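PDB 3IT8: 2L protein, which probably acts as a poxviral decoy that binds and neutralises host tumour necrosis factor, using an MHC class I-like fold. Local coordinates for residues T95-G108 / L155-L168. Sequence-based numbering, arbitrary orientation.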
# COMPACT_ATOMS: atom_id res chain seq x y z
N THR D 95 -5.05 -18.65 33.45
CA THR D 95 -4.96 -18.03 32.14
C THR D 95 -5.30 -16.55 32.29
O THR D 95 -6.07 -16.18 33.17
CB THR D 95 -5.93 -18.70 31.15
OG1 THR D 95 -5.67 -18.24 29.82
CG2 THR D 95 -7.37 -18.40 31.51
N GLY D 96 -4.70 -15.71 31.45
CA GLY D 96 -4.93 -14.28 31.53
C GLY D 96 -3.91 -13.50 30.73
O GLY D 96 -3.13 -14.08 29.97
N CYS D 97 -3.90 -12.19 30.88
CA CYS D 97 -2.95 -11.37 30.13
C CYS D 97 -2.53 -10.14 30.92
O CYS D 97 -3.01 -9.90 32.04
CB CYS D 97 -3.55 -10.92 28.79
SG CYS D 97 -4.81 -9.62 28.91
N TYR D 98 -1.62 -9.35 30.34
CA TYR D 98 -1.11 -8.17 31.02
C TYR D 98 -0.56 -7.12 30.07
O TYR D 98 -0.12 -7.43 28.97
CB TYR D 98 0.00 -8.58 31.98
CG TYR D 98 1.19 -9.17 31.26
CD1 TYR D 98 2.24 -8.36 30.82
CD2 TYR D 98 1.25 -10.54 30.99
CE1 TYR D 98 3.32 -8.90 30.12
CE2 TYR D 98 2.32 -11.09 30.29
CZ TYR D 98 3.35 -10.27 29.85
OH TYR D 98 4.38 -10.82 29.13
N GLU D 99 -0.59 -5.89 30.55
CA GLU D 99 -0.07 -4.73 29.86
C GLU D 99 0.66 -3.98 30.96
O GLU D 99 0.13 -3.05 31.56
CB GLU D 99 -1.20 -3.88 29.29
CG GLU D 99 -1.22 -3.87 27.79
CD GLU D 99 -2.21 -2.88 27.20
OE1 GLU D 99 -2.13 -1.68 27.54
OE2 GLU D 99 -3.07 -3.30 26.39
N THR D 100 1.88 -4.45 31.27
CA THR D 100 2.74 -3.87 32.30
C THR D 100 3.70 -2.88 31.64
O THR D 100 4.74 -3.28 31.14
CB THR D 100 3.56 -4.97 32.98
OG1 THR D 100 2.68 -5.99 33.46
CG2 THR D 100 4.35 -4.41 34.15
N GLY D 101 3.35 -1.60 31.63
CA GLY D 101 4.20 -0.63 30.97
C GLY D 101 4.26 -0.96 29.48
O GLY D 101 3.23 -1.16 28.84
N LEU D 102 5.47 -1.04 28.94
CA LEU D 102 5.64 -1.36 27.53
C LEU D 102 5.43 -2.85 27.26
O LEU D 102 5.01 -3.22 26.16
CB LEU D 102 7.05 -1.00 27.06
CG LEU D 102 7.43 0.47 26.92
CD1 LEU D 102 8.80 0.53 26.26
CD2 LEU D 102 6.38 1.21 26.09
N LEU D 103 5.73 -3.68 28.25
CA LEU D 103 5.58 -5.12 28.09
C LEU D 103 4.11 -5.55 28.03
O LEU D 103 3.24 -4.90 28.61
CB LEU D 103 6.26 -5.86 29.24
CG LEU D 103 7.71 -5.46 29.51
CD1 LEU D 103 8.28 -6.36 30.61
CD2 LEU D 103 8.54 -5.59 28.24
N PHE D 104 3.85 -6.63 27.30
CA PHE D 104 2.50 -7.15 27.19
C PHE D 104 2.53 -8.59 26.72
O PHE D 104 3.40 -8.96 25.93
CB PHE D 104 1.68 -6.28 26.23
CG PHE D 104 2.16 -6.32 24.81
CD1 PHE D 104 1.58 -7.18 23.89
CD2 PHE D 104 3.19 -5.48 24.37
CE1 PHE D 104 2.01 -7.20 22.57
CE2 PHE D 104 3.62 -5.51 23.04
CZ PHE D 104 3.03 -6.37 22.15
N GLY D 105 1.61 -9.41 27.21
CA GLY D 105 1.56 -10.80 26.81
C GLY D 105 0.38 -11.53 27.41
O GLY D 105 -0.43 -10.93 28.13
N SER D 106 0.26 -12.82 27.12
CA SER D 106 -0.84 -13.62 27.66
C SER D 106 -0.31 -14.99 28.08
O SER D 106 0.77 -15.39 27.66
CB SER D 106 -1.94 -13.79 26.61
OG SER D 106 -1.50 -14.59 25.54
N TYR D 107 -1.07 -15.71 28.89
CA TYR D 107 -0.62 -17.01 29.34
C TYR D 107 -1.78 -17.93 29.58
O TYR D 107 -2.93 -17.49 29.68
CB TYR D 107 0.20 -16.84 30.63
CG TYR D 107 -0.55 -16.05 31.68
CD1 TYR D 107 -1.51 -16.65 32.50
CD2 TYR D 107 -0.36 -14.67 31.80
CE1 TYR D 107 -2.26 -15.91 33.39
CE2 TYR D 107 -1.12 -13.92 32.69
CZ TYR D 107 -2.06 -14.55 33.47
OH TYR D 107 -2.81 -13.80 34.33
N GLY D 108 -1.48 -19.22 29.68
CA GLY D 108 -2.49 -20.22 29.94
C GLY D 108 -1.74 -21.47 30.30
O GLY D 108 -1.13 -22.09 29.43
N LEU D 155 -9.46 -22.17 25.68
CA LEU D 155 -8.20 -21.76 26.27
C LEU D 155 -7.29 -21.12 25.23
O LEU D 155 -6.77 -20.02 25.41
CB LEU D 155 -7.50 -22.95 26.92
CG LEU D 155 -6.07 -22.68 27.41
CD1 LEU D 155 -6.07 -21.59 28.47
CD2 LEU D 155 -5.49 -23.97 27.96
N GLY D 156 -7.09 -21.83 24.12
CA GLY D 156 -6.24 -21.29 23.08
C GLY D 156 -6.74 -19.95 22.56
O GLY D 156 -5.97 -19.01 22.41
N GLY D 157 -8.04 -19.87 22.28
CA GLY D 157 -8.59 -18.64 21.76
C GLY D 157 -8.40 -17.44 22.67
O GLY D 157 -7.97 -16.37 22.24
N PHE D 158 -8.72 -17.64 23.95
CA PHE D 158 -8.62 -16.59 24.95
C PHE D 158 -7.18 -16.11 25.02
O PHE D 158 -6.92 -14.89 25.05
CB PHE D 158 -9.04 -17.14 26.30
CG PHE D 158 -9.22 -16.08 27.35
CD1 PHE D 158 -10.17 -15.08 27.20
CD2 PHE D 158 -8.45 -16.10 28.51
CE1 PHE D 158 -10.36 -14.12 28.19
CE2 PHE D 158 -8.63 -15.15 29.51
CZ PHE D 158 -9.59 -14.15 29.34
N GLU D 159 -6.26 -17.06 25.02
CA GLU D 159 -4.85 -16.75 25.12
C GLU D 159 -4.32 -16.12 23.84
O GLU D 159 -3.44 -15.27 23.86
CB GLU D 159 -4.05 -18.01 25.44
CG GLU D 159 -2.70 -17.72 26.07
CD GLU D 159 -1.85 -18.95 26.24
OE1 GLU D 159 -2.40 -20.01 26.60
OE2 GLU D 159 -0.63 -18.86 26.02
N TYR D 160 -4.87 -16.53 22.71
CA TYR D 160 -4.41 -15.99 21.44
C TYR D 160 -4.80 -14.54 21.22
O TYR D 160 -4.05 -13.78 20.63
CB TYR D 160 -4.95 -16.82 20.29
CG TYR D 160 -4.43 -16.34 18.96
CD1 TYR D 160 -3.12 -16.60 18.57
CD2 TYR D 160 -5.24 -15.60 18.09
CE1 TYR D 160 -2.61 -16.14 17.35
CE2 TYR D 160 -4.75 -15.13 16.87
CZ TYR D 160 -3.43 -15.40 16.51
OH TYR D 160 -2.91 -14.91 15.33
N MET D 161 -5.98 -14.14 21.67
CA MET D 161 -6.40 -12.77 21.44
C MET D 161 -7.56 -12.32 22.33
O MET D 161 -7.63 -11.16 22.73
CB MET D 161 -6.79 -12.60 19.98
CG MET D 161 -7.17 -11.20 19.62
SD MET D 161 -7.70 -11.05 17.90
CE MET D 161 -6.28 -11.66 17.10
N GLY D 162 -8.47 -13.25 22.62
CA GLY D 162 -9.61 -12.92 23.44
C GLY D 162 -9.32 -12.09 24.67
O GLY D 162 -9.92 -11.04 24.89
N CYS D 163 -8.39 -12.58 25.48
CA CYS D 163 -8.04 -11.88 26.70
C CYS D 163 -7.53 -10.46 26.44
O CYS D 163 -8.03 -9.51 27.05
CB CYS D 163 -6.99 -12.68 27.46
SG CYS D 163 -6.83 -12.14 29.16
N SER D 164 -6.55 -10.31 25.56
CA SER D 164 -6.01 -8.98 25.28
C SER D 164 -7.08 -7.99 24.85
O SER D 164 -6.93 -6.79 25.05
CB SER D 164 -4.94 -9.05 24.21
OG SER D 164 -5.53 -9.41 22.98
N LEU D 165 -8.15 -8.47 24.24
CA LEU D 165 -9.24 -7.60 23.83
C LEU D 165 -10.13 -7.29 25.03
O LEU D 165 -10.53 -6.15 25.27
CB LEU D 165 -10.06 -8.26 22.73
CG LEU D 165 -9.37 -8.38 21.37
CD1 LEU D 165 -10.24 -9.19 20.42
CD2 LEU D 165 -9.13 -6.99 20.80
N ALA D 166 -10.46 -8.33 25.80
CA ALA D 166 -11.31 -8.17 26.96
C ALA D 166 -10.72 -7.22 28.00
O ALA D 166 -11.42 -6.34 28.50
CB ALA D 166 -11.58 -9.53 27.57
N ILE D 167 -9.44 -7.40 28.33
CA ILE D 167 -8.81 -6.57 29.34
C ILE D 167 -9.10 -5.09 29.15
O ILE D 167 -9.19 -4.34 30.12
CB ILE D 167 -7.28 -6.78 29.40
CG1 ILE D 167 -6.72 -6.14 30.67
CG2 ILE D 167 -6.60 -6.14 28.21
CD1 ILE D 167 -5.27 -6.47 30.92
N LEU D 168 -9.26 -4.67 27.90
CA LEU D 168 -9.54 -3.27 27.61
C LEU D 168 -10.95 -2.85 28.03
O LEU D 168 -11.18 -1.70 28.40
CB LEU D 168 -9.31 -2.98 26.12
CG LEU D 168 -7.86 -3.14 25.62
CD1 LEU D 168 -7.79 -2.81 24.15
CD2 LEU D 168 -6.91 -2.25 26.40
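C97 lies under C163 and S106 under E159, with CA atoms 6.2 Å and 5.7 Å apart, where the hairpin of strands 95-100 and 103-108 carries helix 155-168 on its face. This is the helix-on-sheet packing of an MHC-like platform. The helix crosses strand 95-100 at -55° and runs roughly antiparallel to 103-108. It widens into a pi-type turn, where M161 N and G162 N share G157 O, approaching on the two sides of that carbonyl's plane.

The middle is apolar. C97 SG meets C163 SG at 3.2 Å, a contact of two sulfurs rather than a disulfide, and I167 closes over C97 SG with CB and CD1. The helix itself covers one face of the F158 ring, with C163 CB over its centre, while T95 OG1 comes in at the ring edge, 3.7 Å from CD2. Y5 of strand 2-10 stacks on the same ring. T95 OG1 also bonds to Y107 O, which accepts G96 N as well, so one carbonyl ties the two strands together twice.

Near the type II' turn T100-L103 that joins the strands, the poorly ordered E99 has its salt bridges to a basic side chain of another protein chain, and OE2 only brushes L168 CD2.

At the other end E159, with CG anti to its N (chi1 -158°), runs down to the hairpin and lays its carboxylate beside the Y107-G108 peptide without a good hydrogen bond. The polar link here is S106 OG, which donates to E159 O at 2.7 Å, tilted 16° from the carbonyl plane.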